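Local atomic coordinates of dual function macrocyclase-peptidase POPB (Galerina marginata, PDB entry 5N4B), a protein that cleaves peptide bonds after proline and macrocyclises the trimmed precursor peptide in the biosynthesis of the amanitin toxins. Residues A[207-210]-A[215-218]; A[253-256]-A[260-263]; A[265-268]-A[273-276]; A[315-320]-A[325-330]. The protein carries 1 engineered substitution. All coordinates share one frame; numbering follows the deposited sequence.

Interaction 1 of 4, residues A[207-210]-A[215-218]; sequences IWTK and FLYQ
Two aromatic side chains, Trp208 and Phe215, meet on one face of a short antiparallel ladder. The edge of the Phe215 ring is turned to the face of the Trp208 six-membered ring in a T-shaped stack, centroids 5.2 Å apart and planes at 68°. Its leading atom is Phe215 CD2, 3.9 Å from Trp208 CZ2. With Phe215 CG between the backbone N and carbonyl carbon, chi1 53° swings the ring so that CD2 meets the indole. Phe215 CB lies over the five-membered ring as a separate CH-pi contact. Trp208 and Phe215 form a non-hydrogen-bonded pair.

The backbone bonds belong to the adjoining pair: Leu216 N to Ile207 O is 2.7 Å, and Ile207 N to Leu216 O is 3.0 Å. Ile207 O also receives a CA-H...O contact from Phe215.

Apolar contact on the other face is looser: Ile207 CB and Leu216 CB are 4.4 Å apart, and Thr209 CG2 lies 4.1 Å from Leu216 CD1.

Strand 214-219 continues the sheet to strand 236-241, whose His240 ring meets Phe215. Ala159 of strand 157-164 touches both aromatic residues, and Trp208 NE1 bonds to Lys150 O, whereas Ile207 and Leu216 pack on strand 262-267, so adjacent propeller blades cover the two faces.

Interaction 2 of 4, residues A[253-256]-A[260-263]; sequences YQDN and EWIY
Tyr263 and Tyr253 meet ring to ring where the chain leaves one sheet of the propeller and enters the next. The edge of Tyr253 is directed at the face of Tyr263 in an offset edge-to-face pair, with centroids 5.5 Å apart and planes at 81°. Tyr253 CD2 makes the closest approach, 3.7 Å from Tyr263 CE1, and Tyr253 CE2 follows at 3.8 Å from the same atom. Two different first torsions bring the rings together: Tyr253 CG is anti to its backbone N (chi1 -165°), while Tyr263 CG is anti to its carbonyl carbon (chi1 -53°).

Asp255 fills the next position along the contact. Its CB lies 3.3 Å from Tyr263 OH, so the phenol end reaches the base of the aspartate side chain. The carboxylate extends beyond it toward Trp261, with OD2 at 4.0 Å from CZ3 and its plane steeply inclined to the indole. Its polar atoms are engaged within the connecting loop, OD2 with His258 ND1 and OD1 with Glu257 N, which should fix its rotation; His258 also stacks on Trp261.

No hydrogen bond joins the two segments, which meet through side chains. Strand 250-254 is the last strand of its sheet, at one edge, and strand 262-267 is the first of the next; Leu276 and Gln278 of strand 273-279 pack against Tyr253, and Met237 of strand 236-241 packs against Tyr263.

Interaction 3 of 4, residues A[265-268]-A[273-276]; sequences ADTS and YLYL
The first hairpin of a four-stranded propeller blade brings Asp266 opposite Tyr275 as an antiparallel hydrogen-bonded pair. Tyr275 N gives a nearly straight bond to Asp266 O (2.8 Å, 171° at the hydrogen), and Asp266 N reaches Tyr275 O at 3.1 Å. Asp266 CB lies 3.9 Å from Tyr275 CD2, while the carboxylate leads off to Tyr277 OH.

At the turn end of the hairpin, Ser268 N bonds to Tyr273 O. Ser268 OG, held between its N and carbonyl carbon (chi1 70°), folds back to accept Tyr273 N at 3.0 Å; it also hydrogen bonds to Asp270 OD1, with a weak bond from Lys272 N. A water donates to both Ser268 O and Tyr273 O, at 2.8 Å each, bridging the strands. These are the first two strands, 262-267 and 273-279, of a blade continued by strand 287-292, which Leu274 and Leu276 reach by backbone bonds.

Ala265, Thr267 and Leu274 share one face, where Thr267 CG2 touches Leu274 CD1 at 3.8 Å. Thr267 OG1 bonds to Trp208 O and Lys210 NZ of the preceding blade. The Tyr275 ring lies on the opposite face and packs on Ile317 and Asn320 of the following one.

Interaction 4 of 4, residues A[315-320]-A[325-330]; sequences YNIITN and VYIKTN
Ile318 bulges from its strand over Tyr326 and Lys328. Its CB stands 3.5 Å from Tyr326 O; CG1, anti to the carbonyl carbon (chi1 -59°), passes the same oxygen and approaches Lys328 N. At the tip, CD1 lies 3.6 Å from Lys328 N and 3.8 Å from Ile327 C, so the chain runs along the opposing backbone and ends near Lys328 CB.

This residue belongs to a classic beta bulge: Ile318 and Thr319 both face Tyr326, shifting the register by one. Tyr326 O takes a 2.8 Å bond from Ile318 N and a weak one from Thr319 N, while Tyr326 N returns a bond to Thr319 O. Before the bulge, Asn316 and Lys328 form a regular hydrogen-bonded pair.

On the other face, Ile317 CD1 touches both Val325 CG1 (3.8 Å) and Ile327 CG1 (3.9 Å). Tyr315 and Thr329 lie side by side, with Thr329 OG1 over one face of the phenol ring, 3.6 Å from Tyr315 CD2. The hydroxyl hydrogen bonds to Asp314 O and Leu331 N, not to the ring, and these bonds probably help to fix its position over the rim. Strand 337-342 borders strand 324-329, and Tyr275 of the preceding blade packs on Ile317. Toward the next blade, Val365 and Cys367 receive Ile318 and Thr319.

Because one carbonyl, that of Tyr326, accepts two N-H bonds of unequal strength, the ladder stays bonded across the extra residue.

Overall arrangement
The four contacts follow one another along the chain through three consecutive four-stranded blades of the beta-propeller domain. Interactions 1, 3 and 4 each pair the first two strands of a blade, and interaction 2 spans the passage from the last strand of the first blade to the first strand of the second. Interactions 2 and 3 share strand 262-267, their centres about 16 Å apart; interactions 1 and 2 touch through Gln218 and Tyr263. Centres of interactions 1 and 3 are about 9 Å apart and those of 3 and 4 about 11 Å, both in direct contact, whereas 1 and 4 do not touch. Together they build and join propeller blades, away from the catalytic residues.

Interaction 1 of 4, residues A[207-210]-A[215-218]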
loop_
_atom_site.group_PDB
_atom_site.type_symbol
_atom_site.label_atom_id
_atom_site.label_comp_id
_atom_site.label_asym_id
_atom_site.label_seq_id
_atom_site.Cartn_x
_atom_site.Cartn_y
_atom_site.Cartn_z
ATOM N N ILE A 207 -2.944 -12.711 -14.482
ATOM C CA ILE A 207 -4.295 -12.788 -15.048
ATOM C C ILE A 207 -4.417 -14.040 -15.910
ATOM O O ILE A 207 -3.926 -14.087 -17.033
ATOM C CB ILE A 207 -4.624 -11.529 -15.844
ATOM C CG1 ILE A 207 -4.584 -10.303 -14.935
ATOM C CG2 ILE A 207 -5.985 -11.643 -16.513
ATOM C CD1 ILE A 207 -5.669 -10.233 -13.908
ATOM N N TRP A 208 -5.092 -15.060 -15.405
ATOM C CA TRP A 208 -5.323 -16.254 -16.190
ATOM C C TRP A 208 -6.335 -16.007 -17.289
ATOM O O TRP A 208 -7.311 -15.273 -17.117
ATOM C CB TRP A 208 -5.884 -17.361 -15.310
ATOM C CG TRP A 208 -4.867 -18.002 -14.352
ATOM C CD1 TRP A 208 -4.552 -17.587 -13.075
ATOM C CD2 TRP A 208 -4.065 -19.164 -14.604
ATOM N NE1 TRP A 208 -3.590 -18.405 -12.534
ATOM C CE2 TRP A 208 -3.273 -19.376 -13.444
ATOM C CE3 TRP A 208 -3.919 -20.043 -15.683
ATOM C CZ2 TRP A 208 -2.391 -20.426 -13.329
ATOM C CZ3 TRP A 208 -3.009 -21.090 -15.571
ATOM C CH2 TRP A 208 -2.263 -21.278 -14.417
ATOM N N THR A 209 -6.121 -16.679 -18.419
ATOM C CA THR A 209 -7.189 -16.822 -19.376
ATOM C C THR A 209 -8.218 -17.822 -18.844
ATOM O O THR A 209 -7.907 -18.711 -18.029
ATOM C CB THR A 209 -6.645 -17.211 -20.746
ATOM O OG1 THR A 209 -5.767 -18.337 -20.630
ATOM C CG2 THR A 209 -5.902 -16.039 -21.391
ATOM N N LYS A 210 -9.470 -17.636 -19.269
ATOM C CA LYS A 210 -10.574 -18.392 -18.705
ATOM C C LYS A 210 -10.601 -19.844 -19.160
ATOM O O LYS A 210 -11.341 -20.651 -18.578
ATOM C CB LYS A 210 -11.903 -17.685 -18.949
ATOM C CG LYS A 210 -12.363 -16.736 -17.878
ATOM C CD LYS A 210 -11.287 -15.858 -17.318
ATOM C CE LYS A 210 -11.913 -14.887 -16.274
ATOM N NZ LYS A 210 -10.929 -13.956 -15.624
ATOM N N PHE A 215 -1.442 -17.593 -18.401
ATOM C CA PHE A 215 -1.710 -16.332 -17.754
ATOM C C PHE A 215 -0.887 -15.201 -18.316
ATOM O O PHE A 215 0.211 -15.379 -18.842
ATOM C CB PHE A 215 -1.482 -16.417 -16.230
ATOM C CG PHE A 215 -0.136 -16.940 -15.829
ATOM C CD1 PHE A 215 0.961 -16.096 -15.793
ATOM C CD2 PHE A 215 0.035 -18.264 -15.479
ATOM C CE1 PHE A 215 2.230 -16.583 -15.431
ATOM C CE2 PHE A 215 1.293 -18.736 -15.135
ATOM C CZ PHE A 215 2.376 -17.893 -15.137
ATOM N N LEU A 216 -1.459 -14.030 -18.212
ATOM C CA LEU A 216 -0.780 -12.799 -18.582
ATOM C C LEU A 216 -0.064 -12.228 -17.375
ATOM O O LEU A 216 -0.555 -12.310 -16.240
ATOM C CB LEU A 216 -1.754 -11.745 -19.129
ATOM C CG LEU A 216 -2.394 -12.176 -20.459
ATOM C CD1 LEU A 216 -3.773 -12.689 -20.242
ATOM C CD2 LEU A 216 -2.355 -11.130 -21.444
ATOM N N TYR A 217 1.075 -11.599 -17.629
ATOM C CA TYR A 217 1.949 -11.007 -16.624
ATOM C C TYR A 217 2.837 -9.970 -17.304
ATOM O O TYR A 217 3.196 -10.108 -18.476
ATOM C CB TYR A 217 2.799 -12.093 -15.956
ATOM C CG TYR A 217 3.855 -12.665 -16.857
ATOM C CD1 TYR A 217 3.550 -13.604 -17.850
ATOM C CD2 TYR A 217 5.132 -12.189 -16.792
ATOM C CE1 TYR A 217 4.516 -14.062 -18.709
ATOM C CE2 TYR A 217 6.107 -12.634 -17.668
ATOM C CZ TYR A 217 5.792 -13.550 -18.636
ATOM O OH TYR A 217 6.777 -13.983 -19.532
ATOM N N GLN A 218 3.207 -8.938 -16.548
ATOM C CA GLN A 218 4.114 -7.910 -17.038
ATOM C C GLN A 218 5.547 -8.283 -16.691
ATOM O O GLN A 218 5.860 -8.636 -15.547
ATOM C CB GLN A 218 3.782 -6.555 -16.458
ATOM C CG GLN A 218 4.756 -5.475 -16.956
ATOM C CD GLN A 218 4.249 -4.120 -16.605
ATOM O OE1 GLN A 218 3.796 -3.387 -17.470
ATOM N NE2 GLN A 218 4.241 -3.785 -15.318
#

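Interaction 2 of 4, residues A[253-256]-A[260-263]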
loop_
_atom_site.group_PDB
_atom_site.type_symbol
_atom_site.label_atom_id
_atom_site.label_comp_id
_atom_site.label_asym_id
_atom_site.label_seq_id
_atom_site.Cartn_x
_atom_site.Cartn_y
_atom_site.Cartn_z
ATOM N N TYR A 253 1.708 -7.165 -25.684
ATOM C CA TYR A 253 1.850 -5.753 -25.992
ATOM C C TYR A 253 3.167 -5.210 -25.445
ATOM O O TYR A 253 3.584 -5.553 -24.344
ATOM C CB TYR A 253 0.703 -4.870 -25.452
ATOM C CG TYR A 253 0.748 -3.505 -26.115
ATOM C CD1 TYR A 253 0.437 -3.383 -27.460
ATOM C CD2 TYR A 253 1.098 -2.377 -25.429
ATOM C CE1 TYR A 253 0.535 -2.156 -28.110
ATOM C CE2 TYR A 253 1.164 -1.116 -26.028
ATOM C CZ TYR A 253 0.886 -1.025 -27.386
ATOM O OH TYR A 253 0.966 0.169 -28.070
ATOM N N GLN A 254 3.784 -4.303 -26.200
ATOM C CA GLN A 254 4.834 -3.423 -25.696
ATOM C C GLN A 254 4.861 -2.179 -26.569
ATOM O O GLN A 254 4.265 -2.168 -27.656
ATOM C CB GLN A 254 6.199 -4.114 -25.670
ATOM C CG GLN A 254 6.831 -4.354 -27.000
ATOM C CD GLN A 254 8.230 -4.937 -26.817
ATOM O OE1 GLN A 254 9.089 -4.356 -26.138
ATOM N NE2 GLN A 254 8.440 -6.071 -27.383
ATOM N N ASP A 255 5.526 -1.136 -26.082
ATOM C CA ASP A 255 5.566 0.135 -26.817
ATOM C C ASP A 255 6.948 0.745 -26.664
ATOM O O ASP A 255 7.226 1.463 -25.705
ATOM C CB ASP A 255 4.467 1.089 -26.370
ATOM C CG ASP A 255 4.415 2.327 -27.192
ATOM O OD1 ASP A 255 5.355 2.530 -27.988
ATOM O OD2 ASP A 255 3.456 3.123 -26.992
ATOM N N ASN A 256 7.797 0.474 -27.673
ATOM C CA ASN A 256 9.165 0.972 -27.675
ATOM C C ASN A 256 9.233 2.492 -27.755
ATOM O O ASN A 256 10.237 3.072 -27.343
ATOM C CB ASN A 256 9.906 0.387 -28.887
ATOM C CG ASN A 256 9.849 -1.147 -28.950
ATOM O OD1 ASN A 256 9.923 -1.853 -27.935
ATOM N ND2 ASN A 256 9.726 -1.666 -30.169
ATOM N N GLU A 260 8.568 4.242 -20.679
ATOM C CA GLU A 260 8.193 4.394 -19.295
ATOM C C GLU A 260 6.775 3.912 -18.998
ATOM O O GLU A 260 6.443 3.745 -17.821
ATOM C CB GLU A 260 8.370 5.849 -18.836
ATOM C CG GLU A 260 7.283 6.845 -19.215
ATOM C CD GLU A 260 7.261 7.351 -20.683
ATOM O OE1 GLU A 260 7.936 6.802 -21.631
ATOM O OE2 GLU A 260 6.507 8.354 -20.857
ATOM N N TRP A 261 5.953 3.672 -20.027
ATOM C CA TRP A 261 4.574 3.244 -19.790
ATOM C C TRP A 261 4.571 1.802 -19.271
ATOM O O TRP A 261 5.420 0.989 -19.625
ATOM C CB TRP A 261 3.745 3.326 -21.056
ATOM C CG TRP A 261 3.534 4.700 -21.599
ATOM C CD1 TRP A 261 4.164 5.848 -21.219
ATOM C CD2 TRP A 261 2.645 5.047 -22.651
ATOM N NE1 TRP A 261 3.689 6.901 -21.983
ATOM C CE2 TRP A 261 2.758 6.427 -22.862
ATOM C CE3 TRP A 261 1.765 4.320 -23.438
ATOM C CZ2 TRP A 261 2.024 7.091 -23.840
ATOM C CZ3 TRP A 261 0.998 4.988 -24.405
ATOM C CH2 TRP A 261 1.159 6.353 -24.609
ATOM N N ILE A 262 3.595 1.483 -18.435
ATOM C CA ILE A 262 3.373 0.139 -17.923
ATOM C C ILE A 262 1.947 -0.312 -18.253
ATOM O O ILE A 262 1.096 0.486 -18.686
ATOM C CB ILE A 262 3.717 -0.007 -16.433
ATOM C CG1 ILE A 262 2.791 0.847 -15.571
ATOM C CG2 ILE A 262 5.206 0.345 -16.235
ATOM C CD1 ILE A 262 2.875 0.460 -14.052
ATOM N N TYR A 263 1.700 -1.598 -18.024
ATOM C CA TYR A 263 0.585 -2.311 -18.600
ATOM C C TYR A 263 -0.128 -3.153 -17.542
ATOM O O TYR A 263 0.468 -3.609 -16.571
ATOM C CB TYR A 263 1.008 -3.207 -19.787
ATOM C CG TYR A 263 1.762 -2.372 -20.772
ATOM C CD1 TYR A 263 1.111 -1.387 -21.488
ATOM C CD2 TYR A 263 3.150 -2.460 -20.881
ATOM C CE1 TYR A 263 1.816 -0.548 -22.313
ATOM C CE2 TYR A 263 3.857 -1.608 -21.731
ATOM C CZ TYR A 263 3.165 -0.662 -22.423
ATOM O OH TYR A 263 3.817 0.216 -23.239
#

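Interaction 3 of 4, residues A[265-268]-A[273-276]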
loop_
_atom_site.group_PDB
_atom_site.type_symbol
_atom_site.label_atom_id
_atom_site.label_comp_id
_atom_site.label_asym_id
_atom_site.label_seq_id
_atom_site.Cartn_x
_atom_site.Cartn_y
_atom_site.Cartn_z
ATOM N N ALA A 265 -3.799 -6.034 -17.444
ATOM C CA ALA A 265 -4.715 -6.829 -18.233
ATOM C C ALA A 265 -5.845 -7.355 -17.397
ATOM O O ALA A 265 -5.832 -7.311 -16.163
ATOM C CB ALA A 265 -3.996 -8.004 -18.914
ATOM N N ASP A 266 -6.885 -7.780 -18.113
ATOM C CA ASP A 266 -8.005 -8.506 -17.512
ATOM C C ASP A 266 -8.611 -9.396 -18.592
ATOM O O ASP A 266 -8.458 -9.130 -19.790
ATOM C CB ASP A 266 -9.090 -7.554 -16.977
ATOM C CG ASP A 266 -8.974 -7.215 -15.460
ATOM O OD1 ASP A 266 -8.717 -8.114 -14.632
ATOM O OD2 ASP A 266 -9.174 -6.000 -15.096
ATOM N N THR A 267 -9.265 -10.473 -18.179
ATOM C CA THR A 267 -9.939 -11.385 -19.101
ATOM C C THR A 267 -11.394 -11.560 -18.675
ATOM O O THR A 267 -11.692 -11.766 -17.492
ATOM C CB THR A 267 -9.262 -12.736 -19.176
ATOM O OG1 THR A 267 -9.120 -13.215 -17.830
ATOM C CG2 THR A 267 -7.889 -12.606 -19.863
ATOM N N SER A 268 -12.297 -11.449 -19.634
ATOM C CA SER A 268 -13.708 -11.594 -19.315
ATOM C C SER A 268 -14.051 -13.034 -18.940
ATOM O O SER A 268 -13.471 -13.997 -19.455
ATOM C CB SER A 268 -14.582 -11.099 -20.453
ATOM O OG SER A 268 -14.481 -11.971 -21.566
ATOM N N TYR A 273 -13.295 -11.687 -24.257
ATOM C CA TYR A 273 -12.505 -10.471 -24.334
ATOM C C TYR A 273 -11.238 -10.572 -23.508
ATOM O O TYR A 273 -11.204 -11.192 -22.437
ATOM C CB TYR A 273 -13.311 -9.267 -23.838
ATOM C CG TYR A 273 -14.464 -8.884 -24.693
ATOM C CD1 TYR A 273 -14.275 -8.487 -26.002
ATOM C CD2 TYR A 273 -15.737 -8.854 -24.159
ATOM C CE1 TYR A 273 -15.330 -8.075 -26.772
ATOM C CE2 TYR A 273 -16.832 -8.471 -24.932
ATOM C CZ TYR A 273 -16.604 -8.093 -26.254
ATOM O OH TYR A 273 -17.690 -7.678 -27.001
ATOM N N LEU A 274 -10.212 -9.952 -24.047
ATOM C CA LEU A 274 -8.976 -9.615 -23.358
ATOM C C LEU A 274 -8.879 -8.098 -23.318
ATOM O O LEU A 274 -8.971 -7.425 -24.351
ATOM C CB LEU A 274 -7.785 -10.196 -24.121
ATOM C CG LEU A 274 -6.384 -9.781 -23.677
ATOM C CD1 LEU A 274 -6.114 -10.265 -22.313
ATOM C CD2 LEU A 274 -5.366 -10.343 -24.679
ATOM N N TYR A 275 -8.608 -7.561 -22.150
ATOM C CA TYR A 275 -8.483 -6.138 -21.961
ATOM C C TYR A 275 -7.053 -5.757 -21.648
ATOM O O TYR A 275 -6.369 -6.446 -20.869
ATOM C CB TYR A 275 -9.363 -5.719 -20.806
ATOM C CG TYR A 275 -10.818 -6.119 -20.904
ATOM C CD1 TYR A 275 -11.713 -5.458 -21.761
ATOM C CD2 TYR A 275 -11.342 -7.156 -20.141
ATOM C CE1 TYR A 275 -13.033 -5.813 -21.830
ATOM C CE2 TYR A 275 -12.697 -7.488 -20.215
ATOM C CZ TYR A 275 -13.518 -6.803 -21.068
ATOM O OH TYR A 275 -14.843 -7.165 -21.098
ATOM N N LEU A 276 -6.598 -4.639 -22.242
ATOM C CA LEU A 276 -5.278 -4.082 -21.975
ATOM C C LEU A 276 -5.416 -2.684 -21.435
ATOM O O LEU A 276 -6.074 -1.835 -22.049
ATOM C CB LEU A 276 -4.460 -4.027 -23.256
ATOM C CG LEU A 276 -3.039 -3.430 -23.147
ATOM C CD1 LEU A 276 -2.090 -4.351 -22.457
ATOM C CD2 LEU A 276 -2.511 -3.050 -24.545
HETATM O O HOH W 1 -11.718 -13.881 -21.648
#

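Interaction 4 of 4, residues A[315-320]-A[325-330]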
loop_
_atom_site.group_PDB
_atom_site.type_symbol
_atom_site.label_atom_id
_atom_site.label_comp_id
_atom_site.label_asym_id
_atom_site.label_seq_id
_atom_site.Cartn_x
_atom_site.Cartn_y
_atom_site.Cartn_z
ATOM N N TYR A 315 -10.228 3.926 -15.982
ATOM C CA TYR A 315 -11.201 2.942 -16.438
ATOM C C TYR A 315 -10.759 1.568 -15.956
ATOM O O TYR A 315 -9.632 1.150 -16.231
ATOM C CB TYR A 315 -11.264 2.912 -17.955
ATOM C CG TYR A 315 -11.755 4.141 -18.665
ATOM C CD1 TYR A 315 -10.862 5.171 -18.983
ATOM C CD2 TYR A 315 -13.092 4.287 -19.041
ATOM C CE1 TYR A 315 -11.260 6.277 -19.649
ATOM C CE2 TYR A 315 -13.484 5.392 -19.702
ATOM C CZ TYR A 315 -12.589 6.379 -20.017
ATOM O OH TYR A 315 -13.043 7.457 -20.759
ATOM N N ASN A 316 -11.637 0.863 -15.262
ATOM C CA ASN A 316 -11.366 -0.482 -14.793
ATOM C C ASN A 316 -12.577 -1.369 -15.081
ATOM O O ASN A 316 -13.685 -1.056 -14.641
ATOM C CB ASN A 316 -11.022 -0.467 -13.296
ATOM C CG ASN A 316 -10.484 -1.817 -12.805
ATOM O OD1 ASN A 316 -11.190 -2.545 -12.157
ATOM N ND2 ASN A 316 -9.269 -2.175 -13.221
ATOM N N ILE A 317 -12.378 -2.483 -15.762
ATOM C CA ILE A 317 -13.495 -3.342 -16.122
ATOM C C ILE A 317 -14.101 -4.019 -14.899
ATOM O O ILE A 317 -13.387 -4.566 -14.046
ATOM C CB ILE A 317 -13.036 -4.455 -17.078
ATOM C CG1 ILE A 317 -12.380 -3.907 -18.334
ATOM C CG2 ILE A 317 -14.226 -5.383 -17.432
ATOM C CD1 ILE A 317 -13.219 -2.986 -19.096
ATOM N N ILE A 318 -15.419 -4.074 -14.840
ATOM C CA ILE A 318 -16.161 -4.876 -13.855
ATOM C C ILE A 318 -16.551 -6.217 -14.461
ATOM O O ILE A 318 -16.192 -7.276 -13.939
ATOM C CB ILE A 318 -17.428 -4.129 -13.380
ATOM C CG1 ILE A 318 -17.049 -2.802 -12.758
ATOM C CG2 ILE A 318 -18.219 -5.022 -12.427
ATOM C CD1 ILE A 318 -18.169 -1.810 -12.711
ATOM N N THR A 319 -17.271 -6.199 -15.563
ATOM C CA THR A 319 -17.702 -7.421 -16.235
ATOM C C THR A 319 -18.268 -7.058 -17.602
ATOM O O THR A 319 -18.261 -5.889 -18.002
ATOM C CB THR A 319 -18.699 -8.196 -15.389
ATOM O OG1 THR A 319 -18.749 -9.539 -15.946
ATOM C CG2 THR A 319 -20.097 -7.615 -15.358
ATOM N N ASN A 320 -18.830 -8.045 -18.286
ATOM C CA ASN A 320 -19.540 -7.791 -19.531
ATOM C C ASN A 320 -20.685 -8.775 -19.602
ATOM O O ASN A 320 -20.618 -9.883 -19.075
ATOM C CB ASN A 320 -18.664 -7.961 -20.772
ATOM C CG ASN A 320 -18.266 -9.376 -20.981
ATOM O OD1 ASN A 320 -17.522 -9.908 -20.182
ATOM N ND2 ASN A 320 -18.746 -10.000 -22.047
ATOM N N VAL A 325 -20.134 -3.835 -21.968
ATOM C CA VAL A 325 -19.029 -3.886 -21.001
ATOM C C VAL A 325 -19.319 -2.876 -19.891
ATOM O O VAL A 325 -19.578 -1.680 -20.175
ATOM C CB VAL A 325 -17.704 -3.567 -21.684
ATOM C CG1 VAL A 325 -16.581 -3.697 -20.724
ATOM C CG2 VAL A 325 -17.469 -4.514 -22.845
ATOM N N TYR A 326 -19.252 -3.343 -18.643
ATOM C CA TYR A 326 -19.515 -2.524 -17.463
ATOM C C TYR A 326 -18.178 -2.105 -16.867
ATOM O O TYR A 326 -17.300 -2.962 -16.637
ATOM C CB TYR A 326 -20.296 -3.349 -16.431
ATOM C CG TYR A 326 -21.709 -3.687 -16.797
ATOM C CD1 TYR A 326 -21.993 -4.602 -17.808
ATOM C CD2 TYR A 326 -22.778 -3.117 -16.138
ATOM C CE1 TYR A 326 -23.326 -4.910 -18.156
ATOM C CE2 TYR A 326 -24.080 -3.397 -16.468
ATOM C CZ TYR A 326 -24.354 -4.301 -17.456
ATOM O OH TYR A 326 -25.638 -4.658 -17.799
ATOM N N ILE A 327 -18.009 -0.807 -16.617
ATOM C CA ILE A 327 -16.714 -0.229 -16.306
ATOM C C ILE A 327 -16.873 0.746 -15.165
ATOM O O ILE A 327 -17.738 1.641 -15.216
ATOM C CB ILE A 327 -16.120 0.487 -17.526
ATOM C CG1 ILE A 327 -16.131 -0.449 -18.750
ATOM C CG2 ILE A 327 -14.719 0.965 -17.233
ATOM C CD1 ILE A 327 -15.510 0.143 -20.048
ATOM N N LYS A 328 -15.976 0.655 -14.178
ATOM C CA LYS A 328 -15.886 1.675 -13.144
ATOM C C LYS A 328 -14.968 2.767 -13.659
ATOM O O LYS A 328 -13.870 2.476 -14.134
ATOM C CB LYS A 328 -15.310 1.095 -11.860
ATOM C CG LYS A 328 -15.220 2.132 -10.719
ATOM C CD LYS A 328 -14.849 1.555 -9.346
ATOM C CE LYS A 328 -13.473 0.947 -9.252
ATOM N NZ LYS A 328 -12.401 1.944 -9.396
ATOM N N THR A 329 -15.407 4.007 -13.611
ATOM C CA THR A 329 -14.664 5.105 -14.227
ATOM C C THR A 329 -14.862 6.387 -13.456
ATOM O O THR A 329 -15.884 6.579 -12.792
ATOM C CB THR A 329 -15.043 5.298 -15.718
ATOM O OG1 THR A 329 -14.217 6.291 -16.334
ATOM C CG2 THR A 329 -16.441 5.808 -15.847
ATOM N N ASN A 330 -13.887 7.289 -13.584
ATOM C CA ASN A 330 -14.055 8.677 -13.140
ATOM C C ASN A 330 -14.186 9.675 -14.300
ATOM O O ASN A 330 -14.059 10.878 -14.089
ATOM C CB ASN A 330 -12.982 9.092 -12.124
ATOM C CG ASN A 330 -11.629 9.139 -12.721
ATOM O OD1 ASN A 330 -11.464 8.970 -13.922
ATOM N ND2 ASN A 330 -10.619 9.419 -11.894
#